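Local coordinates for protein NADH oxidase (Thermus thermophilus, PDB 6RVB) that uses NADH to reduce coenzyme A disulfide and carries a bound FAD, in keeping with the class-III pyridine nucleotide-disulfide oxidoreductases, at residues A[125-130]-A[220-225]; A[194-199]-A[332-337]; A[209-214]-A[225-230]. All blocks are in the same frame, centred on the assembly; numbering follows the deposited sequence.

Following the chain from the N terminus, the loop before strand 130-131 comes first and waits for its partner until residues 220-225, where contact 1 closes a loop holding most of the NAD-binding Rossmann unit. Helix 190-202, inside that loop, supplies the first half of contact 2, whose second half arrives only at residues 332-337, so contacts 1 and 2 cross. Contact 3 is local, a hairpin pairing 209-214 with 225-230 within the long span bridged by contact 2; it crosses contact 1 and shares V225 with it. Contacts 1 and 3 stay within the nucleotide-binding part, whereas contact 2 ties it to the dimerisation domain.

Contact 1. Residues A[125-130]-A[220-225]; sequences TEQEGV and GRVEAV
Q127 reaches across to the backbone of G220, its OE1 accepting from G220 N at 2.8 Å in the carbonyl plane, on a lone pair. The same oxygen lies 3.1 Å from R221 N. CG, beside the backbone N of Q127 (chi1 -60°), lies against G220 CA, and the extended chain beyond it brings OE1 to G220 N. Two residues on, G129 N donates to R221 O at 3.0 Å, the donor tilted from the carbonyl plane, and E128 N adds a weak bond to that oxygen. These bonds fasten two loops at one end of the NAD-binding Rossmann unit, one leading into the edge strand 130-131 of its parallel sheet, the other joining strands 213-215 and 226-227 of the antiparallel hairpin. E128 meets R221 mainly through its aliphatic part: CG lies over one face of the guanidinium, offset toward the rim. The carboxylate is turned 83° from that plane, and E128 OE2 stands 3.8 Å from R221 NH2, a long salt bridge of charges alone. V222 CG1 packs against G129 at N and CA, while V130 CG2 approaches V222 CG2 at 4.4 Å. Further out, G124 O takes a hydrogen bond from Q127 NE2 and so helps fix the amide's rotation. V237 of strand 236-239 bonds to the G129 backbone and touches the side chains of both V130 and V222.

Contact 2. Residues A[194-199]-A[332-337]; sequences ALLKEE and FDLAVA
Helix 194-199, whose E199 meets F332, D333 and L334, runs nearly antiparallel to strand 334-337 at 158°, the axes coming within 10.3 Å, and the nearest CA atoms, those of E199 and F332 (7.3 Å), lie at the turn preceding the strand. E199 carries the polar part of the contact. Its OE1 accepts from D333 N at 3.0 Å along a fairly straight bond (163°), the N-H arriving from above the carboxylate plane. The same oxygen rests 3.1 Å from F332 CB. E199 CG packs against L334 CG at 3.8 Å, and the bend at chi2 (-101°) turns CD from there toward D333. E199 OE2 faces D333 OD2 at 3.5 Å, two like charges whose closeness may raise the proton affinity of one of them. An alanine at E199 would probably leave D333 N without this acceptor and open a gap beside L334 where CG had packed. L334 points toward the helix, and its CD1 lies 3.6 Å from L195 O. Farther along the strand, L196 CD2 lies 4.3 Å from V336 CG2 and more loosely by L334 CD1, an apolar patch next to the polar end. H203 stacks on the F332 ring, while A335 packs on F428 of the second subunit. The arrangement is an interdomain helix-on-sheet packing: a helix of the NAD-binding Rossmann unit against the antiparallel sheet of the dimerisation domain.

Contact 3. Residues A[209-214]-A[225-230]; sequences TGVKVE and VETSEG
S228 OG sits between its own backbone N and carbonyl carbon (chi1 72°), a position from which it meets K212 N at 3.2 Å and accepts its hydrogen. On T227, OG1 is likewise placed between N and carbonyl carbon (chi1 86°), but it serves its own loop: it accepts from E229 N, an ST turn, and donates to G230 O from above that carbonyl plane. G230 O also takes T227 N, within a type I turn running from T227 to G230. Between the segments, V213 and T227 form a non-hydrogen-bonded pair of antiparallel strands, with CA atoms 4.4 Å apart. The bonds to either side of the pair are S228 N to K212 O at 3.2 Å and E214 N to E226 O at 2.8 Å, the latter in the carbonyl plane. V213 and T227 point to the same face of the small sheet, where V211 CG1 also leans on T227 CB at 3.8 Å. V213 CG1 meets V225 CG1 at the same separation, and both valines continue onto L178 of strand 174-178; the side chain of V213 comes within about 4 Å of a bound NAD. Away from this apolar side, K212 CB and S228 CB lie 3.7 Å apart, and E226 OE1 makes a salt bridge with R217. With S228 OG taking the amide of K212 and its own N bonded to K212 O, one serine satisfies both backbone polar groups of that lysine, extending the hairpin pairing past its regular end through a side chain.

Contact 1. Residues A[125-130]-A[220-225]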
loop_
_atom_site.group_PDB
_atom_site.type_symbol
_atom_site.label_atom_id
_atom_site.label_comp_id
_atom_site.label_asym_id
_atom_site.label_seq_id
_atom_site.Cartn_x
_atom_site.Cartn_y
_atom_site.Cartn_z
ATOM N N THR A 125 7.224 37.466 -19.606
ATOM C CA THR A 125 6.775 36.758 -18.463
ATOM C C THR A 125 5.954 37.678 -17.586
ATOM O O THR A 125 5.123 37.254 -16.798
ATOM C CB THR A 125 8.000 36.357 -17.708
ATOM O OG1 THR A 125 8.532 35.180 -18.295
ATOM C CG2 THR A 125 7.658 36.050 -16.324
ATOM N N GLU A 126 6.195 38.958 -17.733
ATOM C CA GLU A 126 5.588 39.924 -16.875
ATOM C C GLU A 126 4.149 40.274 -17.220
ATOM O O GLU A 126 3.555 41.053 -16.525
ATOM C CB GLU A 126 6.450 41.171 -16.861
ATOM C CG GLU A 126 7.682 40.954 -16.050
ATOM C CD GLU A 126 7.309 40.399 -14.643
ATOM O OE1 GLU A 126 6.533 41.095 -13.923
ATOM O OE2 GLU A 126 7.753 39.269 -14.266
ATOM N N GLN A 127 3.581 39.697 -18.278
ATOM C CA GLN A 127 2.325 40.138 -18.806
ATOM C C GLN A 127 1.195 39.593 -17.983
ATOM O O GLN A 127 1.403 39.107 -16.892
ATOM C CB GLN A 127 2.179 39.643 -20.208
ATOM C CG GLN A 127 3.214 40.134 -21.051
ATOM C CD GLN A 127 2.966 39.800 -22.452
ATOM O OE1 GLN A 127 2.334 40.558 -23.159
ATOM N NE2 GLN A 127 3.440 38.657 -22.886
ATOM N N GLU A 128 0.000 39.600 -18.554
ATOM C CA GLU A 128 -1.177 39.665 -17.757
ATOM C C GLU A 128 -1.721 38.285 -17.507
ATOM O O GLU A 128 -2.227 37.958 -16.398
ATOM C CB GLU A 128 -2.209 40.520 -18.435
ATOM C CG GLU A 128 -3.433 40.767 -17.586
ATOM C CD GLU A 128 -3.219 41.860 -16.542
ATOM O OE1 GLU A 128 -2.046 41.977 -16.070
ATOM O OE2 GLU A 128 -4.219 42.590 -16.216
ATOM N N GLY A 129 -1.639 37.421 -18.480
ATOM C CA GLY A 129 -2.253 36.156 -18.146
ATOM C C GLY A 129 -1.247 35.087 -17.847
ATOM O O GLY A 129 -1.465 33.911 -18.098
ATOM N N VAL A 130 -0.104 35.491 -17.326
ATOM C CA VAL A 130 0.948 34.523 -17.024
ATOM C C VAL A 130 0.886 34.273 -15.537
ATOM O O VAL A 130 0.901 35.199 -14.752
ATOM C CB VAL A 130 2.311 35.083 -17.389
ATOM C CG1 VAL A 130 3.316 34.130 -17.058
ATOM C CG2 VAL A 130 2.359 35.415 -18.863
ATOM N N GLY A 220 1.392 43.177 -23.321
ATOM C CA GLY A 220 1.058 43.170 -21.910
ATOM C C GLY A 220 -0.132 42.292 -21.557
ATOM O O GLY A 220 -0.652 42.447 -20.464
ATOM N N ARG A 221 -0.553 41.387 -22.456
ATOM C CA ARG A 221 -1.670 40.495 -22.191
ATOM C C ARG A 221 -1.290 39.063 -22.294
ATOM O O ARG A 221 -1.578 38.293 -21.384
ATOM C CB ARG A 221 -2.776 40.690 -23.179
ATOM C CG ARG A 221 -4.083 40.919 -22.491
ATOM C CD ARG A 221 -4.491 39.819 -21.653
ATOM N NE ARG A 221 -5.164 40.442 -20.524
ATOM C CZ ARG A 221 -5.700 39.790 -19.499
ATOM N NH1 ARG A 221 -5.636 38.458 -19.470
ATOM N NH2 ARG A 221 -6.299 40.476 -18.517
ATOM N N VAL A 222 -0.658 38.691 -23.398
ATOM C CA VAL A 222 -0.355 37.263 -23.699
ATOM C C VAL A 222 -1.508 36.619 -24.372
ATOM O O VAL A 222 -2.665 36.633 -23.929
ATOM C CB VAL A 222 0.128 36.319 -22.527
ATOM C CG1 VAL A 222 -1.000 35.573 -21.958
ATOM C CG2 VAL A 222 1.044 35.305 -23.034
ATOM N N GLU A 223 -1.130 36.049 -25.479
ATOM C CA GLU A 223 -2.018 35.478 -26.419
ATOM C C GLU A 223 -1.229 34.353 -27.104
ATOM O O GLU A 223 -1.839 33.499 -27.761
ATOM C CB GLU A 223 -2.338 36.563 -27.371
ATOM C CG GLU A 223 -1.148 37.281 -27.879
ATOM C CD GLU A 223 -1.549 38.442 -28.799
ATOM O OE1 GLU A 223 -1.098 38.429 -29.991
ATOM O OE2 GLU A 223 -2.316 39.350 -28.315
ATOM N N ALA A 224 0.099 34.309 -26.893
ATOM C CA ALA A 224 0.836 33.363 -27.648
ATOM C C ALA A 224 1.858 32.435 -27.078
ATOM O O ALA A 224 1.596 31.237 -27.085
ATOM C CB ALA A 224 1.333 33.937 -28.847
ATOM N N VAL A 225 3.051 32.822 -26.687
ATOM C CA VAL A 225 4.064 31.646 -26.610
ATOM C C VAL A 225 4.669 31.167 -27.919
ATOM O O VAL A 225 4.105 30.334 -28.597
ATOM C CB VAL A 225 3.708 30.222 -25.806
ATOM C CG1 VAL A 225 5.045 29.568 -25.364
ATOM C CG2 VAL A 225 2.891 30.396 -24.540
#

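Contact 2. Residues A[194-199]-A[332-337]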
loop_
_atom_site.group_PDB
_atom_site.type_symbol
_atom_site.label_atom_id
_atom_site.label_comp_id
_atom_site.label_asym_id
_atom_site.label_seq_id
_atom_site.Cartn_x
_atom_site.Cartn_y
_atom_site.Cartn_z
ATOM N N ALA A 194 6.787 7.776 -20.186
ATOM C CA ALA A 194 5.977 7.285 -21.266
ATOM C C ALA A 194 4.503 7.058 -20.912
ATOM O O ALA A 194 3.601 7.416 -21.700
ATOM C CB ALA A 194 6.503 6.062 -21.713
ATOM N N LEU A 195 4.279 6.368 -19.786
ATOM C CA LEU A 195 2.952 5.995 -19.356
ATOM C C LEU A 195 2.177 7.305 -19.131
ATOM O O LEU A 195 0.936 7.362 -19.295
ATOM C CB LEU A 195 2.995 5.172 -18.060
ATOM C CG LEU A 195 3.395 3.700 -18.115
ATOM C CD1 LEU A 195 3.453 3.104 -16.772
ATOM C CD2 LEU A 195 2.381 2.900 -18.794
ATOM N N LEU A 196 2.912 8.364 -18.771
ATOM C CA LEU A 196 2.305 9.604 -18.456
ATOM C C LEU A 196 1.926 10.344 -19.696
ATOM O O LEU A 196 0.860 10.895 -19.714
ATOM C CB LEU A 196 3.252 10.410 -17.631
ATOM C CG LEU A 196 2.988 10.202 -16.168
ATOM C CD1 LEU A 196 4.202 10.601 -15.441
ATOM C CD2 LEU A 196 1.797 10.891 -15.678
ATOM N N LYS A 197 2.797 10.389 -20.715
ATOM C CA LYS A 197 2.459 10.994 -22.027
ATOM C C LYS A 197 1.239 10.317 -22.622
ATOM O O LYS A 197 0.393 10.988 -23.126
ATOM C CB LYS A 197 3.602 10.907 -23.036
ATOM C CG LYS A 197 3.420 11.675 -24.343
ATOM C CD LYS A 197 4.809 11.738 -25.008
ATOM C CE LYS A 197 4.946 12.566 -26.271
ATOM N NZ LYS A 197 4.356 11.865 -27.424
ATOM N N GLU A 198 1.139 8.998 -22.523
ATOM C CA GLU A 198 0.022 8.315 -23.085
ATOM C C GLU A 198 -1.229 8.747 -22.341
ATOM O O GLU A 198 -2.171 9.080 -22.951
ATOM C CB GLU A 198 0.252 6.826 -23.100
ATOM C CG GLU A 198 -0.627 6.085 -23.993
ATOM C CD GLU A 198 -0.336 4.596 -24.013
ATOM O OE1 GLU A 198 0.640 4.160 -23.338
ATOM O OE2 GLU A 198 -1.093 3.862 -24.710
ATOM N N GLU A 199 -1.240 8.809 -21.021
ATOM C CA GLU A 199 -2.438 9.234 -20.362
ATOM C C GLU A 199 -2.780 10.652 -20.629
ATOM O O GLU A 199 -3.954 10.976 -20.702
ATOM C CB GLU A 199 -2.424 9.005 -18.881
ATOM C CG GLU A 199 -3.258 7.801 -18.556
ATOM C CD GLU A 199 -4.629 8.169 -18.043
ATOM O OE1 GLU A 199 -4.658 9.207 -17.354
ATOM O OE2 GLU A 199 -5.633 7.428 -18.331
ATOM N N PHE A 332 -4.659 12.576 -13.923
ATOM C CA PHE A 332 -5.803 11.871 -14.467
ATOM C C PHE A 332 -6.053 10.497 -13.820
ATOM O O PHE A 332 -6.349 10.394 -12.615
ATOM C CB PHE A 332 -5.710 11.771 -15.978
ATOM C CG PHE A 332 -5.613 13.111 -16.660
ATOM C CD1 PHE A 332 -6.721 13.800 -16.988
ATOM C CD2 PHE A 332 -4.376 13.703 -16.903
ATOM C CE1 PHE A 332 -6.624 15.039 -17.506
ATOM C CE2 PHE A 332 -4.257 14.951 -17.454
ATOM C CZ PHE A 332 -5.360 15.624 -17.751
ATOM N N ASP A 333 -5.932 9.437 -14.596
ATOM C CA ASP A 333 -6.287 8.127 -14.093
ATOM C C ASP A 333 -5.051 7.344 -13.665
ATOM O O ASP A 333 -5.115 6.111 -13.496
ATOM C CB ASP A 333 -7.073 7.312 -15.146
ATOM C CG ASP A 333 -8.430 7.990 -15.584
ATOM O OD1 ASP A 333 -9.165 8.637 -14.745
ATOM O OD2 ASP A 333 -8.757 7.881 -16.817
ATOM N N LEU A 334 -3.910 8.017 -13.482
ATOM C CA LEU A 334 -2.731 7.336 -12.993
ATOM C C LEU A 334 -2.378 7.880 -11.665
ATOM O O LEU A 334 -2.433 9.095 -11.485
ATOM C CB LEU A 334 -1.591 7.570 -13.945
ATOM C CG LEU A 334 -1.653 6.816 -15.245
ATOM C CD1 LEU A 334 -0.402 7.021 -15.928
ATOM C CD2 LEU A 334 -1.893 5.353 -14.932
ATOM N N ALA A 335 -2.033 6.992 -10.728
ATOM C CA ALA A 335 -1.314 7.356 -9.470
ATOM C C ALA A 335 0.164 6.992 -9.637
ATOM O O ALA A 335 0.457 5.813 -9.906
ATOM C CB ALA A 335 -1.895 6.598 -8.316
ATOM N N VAL A 336 1.075 7.964 -9.587
ATOM C CA VAL A 336 2.487 7.682 -9.900
ATOM C C VAL A 336 3.374 7.843 -8.668
ATOM O O VAL A 336 3.470 8.975 -8.127
ATOM C CB VAL A 336 3.021 8.622 -10.973
ATOM C CG1 VAL A 336 4.479 8.431 -11.174
ATOM C CG2 VAL A 336 2.338 8.362 -12.272
ATOM N N ALA A 337 4.018 6.769 -8.216
ATOM C CA ALA A 337 4.821 6.947 -7.048
ATOM C C ALA A 337 6.283 6.538 -7.209
ATOM O O ALA A 337 6.578 5.502 -7.752
ATOM C CB ALA A 337 4.214 6.310 -5.907
#

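Contact 3. Residues A[209-214]-A[225-230]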
loop_
_atom_site.group_PDB
_atom_site.type_symbol
_atom_site.label_atom_id
_atom_site.label_comp_id
_atom_site.label_asym_id
_atom_site.label_seq_id
_atom_site.Cartn_x
_atom_site.Cartn_y
_atom_site.Cartn_z
ATOM N N THR A 209 7.628 18.134 -26.457
ATOM C CA THR A 209 8.795 17.769 -25.733
ATOM C C THR A 209 10.015 18.480 -26.353
ATOM O O THR A 209 9.945 18.985 -27.464
ATOM C CB THR A 209 8.874 16.324 -25.994
ATOM O OG1 THR A 209 8.520 15.675 -24.790
ATOM C CG2 THR A 209 10.283 15.864 -26.646
ATOM N N GLY A 210 11.137 18.520 -25.669
ATOM C CA GLY A 210 12.273 19.222 -26.196
ATOM C C GLY A 210 12.035 20.603 -26.778
ATOM O O GLY A 210 12.561 20.929 -27.799
ATOM N N VAL A 211 11.266 21.438 -26.110
ATOM C CA VAL A 211 10.811 22.705 -26.637
ATOM C C VAL A 211 11.713 23.802 -26.072
ATOM O O VAL A 211 12.118 23.766 -24.926
ATOM C CB VAL A 211 9.428 22.877 -26.120
ATOM C CG1 VAL A 211 8.870 24.268 -26.367
ATOM C CG2 VAL A 211 8.610 21.857 -26.681
ATOM N N LYS A 212 12.032 24.791 -26.878
ATOM C CA LYS A 212 12.780 25.889 -26.361
ATOM C C LYS A 212 11.800 27.025 -26.296
ATOM O O LYS A 212 11.603 27.686 -27.267
ATOM C CB LYS A 212 13.997 26.183 -27.249
ATOM C CG LYS A 212 15.196 26.852 -26.539
ATOM C CD LYS A 212 14.870 28.225 -25.918
ATOM C CE LYS A 212 16.019 28.862 -25.146
ATOM N NZ LYS A 212 17.310 28.748 -25.859
ATOM N N VAL A 213 11.127 27.258 -25.178
ATOM C CA VAL A 213 10.223 28.420 -25.234
ATOM C C VAL A 213 10.967 29.760 -25.404
ATOM O O VAL A 213 11.852 30.076 -24.642
ATOM C CB VAL A 213 9.296 28.479 -24.042
ATOM C CG1 VAL A 213 8.574 29.786 -24.031
ATOM C CG2 VAL A 213 8.345 27.324 -24.087
ATOM N N GLU A 214 10.626 30.553 -26.400
ATOM C CA GLU A 214 11.428 31.736 -26.688
ATOM C C GLU A 214 10.850 33.063 -26.278
ATOM O O GLU A 214 11.609 33.966 -25.976
ATOM C CB GLU A 214 11.775 31.795 -28.145
ATOM C CG GLU A 214 13.015 31.067 -28.543
ATOM C CD GLU A 214 12.910 30.539 -29.981
ATOM O OE1 GLU A 214 11.846 30.773 -30.659
ATOM O OE2 GLU A 214 13.897 29.882 -30.413
ATOM N N VAL A 225 3.051 32.822 -26.687
ATOM C CA VAL A 225 4.064 31.646 -26.610
ATOM C C VAL A 225 4.669 31.167 -27.919
ATOM O O VAL A 225 4.105 30.334 -28.597
ATOM C CB VAL A 225 3.708 30.222 -25.806
ATOM C CG1 VAL A 225 5.045 29.568 -25.364
ATOM C CG2 VAL A 225 2.891 30.396 -24.540
ATOM N N GLU A 226 5.870 31.671 -28.165
ATOM C CA GLU A 226 6.616 31.489 -29.343
ATOM C C GLU A 226 7.670 30.525 -28.964
ATOM O O GLU A 226 8.385 30.775 -28.040
ATOM C CB GLU A 226 7.221 32.835 -29.701
ATOM C CG GLU A 226 6.145 33.820 -30.137
ATOM C CD GLU A 226 6.641 35.161 -30.645
ATOM O OE1 GLU A 226 5.745 36.002 -30.930
ATOM O OE2 GLU A 226 7.881 35.374 -30.727
ATOM N N THR A 227 7.761 29.403 -29.661
ATOM C CA THR A 227 8.761 28.388 -29.358
ATOM C C THR A 227 9.574 28.009 -30.573
ATOM O O THR A 227 9.112 28.142 -31.670
ATOM C CB THR A 227 8.102 27.111 -28.822
ATOM O OG1 THR A 227 7.723 26.295 -29.906
ATOM C CG2 THR A 227 6.907 27.434 -28.117
ATOM N N SER A 228 10.790 27.516 -30.348
ATOM C CA SER A 228 11.600 26.791 -31.355
ATOM C C SER A 228 10.765 25.860 -32.257
ATOM O O SER A 228 11.135 25.580 -33.383
ATOM C CB SER A 228 12.656 25.921 -30.666
ATOM O OG SER A 228 12.029 24.816 -30.044
ATOM N N GLU A 229 9.649 25.344 -31.763
ATOM C CA GLU A 229 8.927 24.303 -32.502
ATOM C C GLU A 229 7.623 24.832 -33.093
ATOM O O GLU A 229 6.714 24.060 -33.408
ATOM C CB GLU A 229 8.597 23.093 -31.600
ATOM C CG GLU A 229 9.780 22.496 -30.819
ATOM C CD GLU A 229 10.723 21.642 -31.698
ATOM O OE1 GLU A 229 11.489 20.834 -31.120
ATOM O OE2 GLU A 229 10.702 21.784 -32.950
ATOM N N GLY A 230 7.480 26.134 -33.239
ATOM C CA GLY A 230 6.155 26.592 -33.607
ATOM C C GLY A 230 5.538 27.546 -32.628
ATOM O O GLY A 230 6.182 27.995 -31.697
#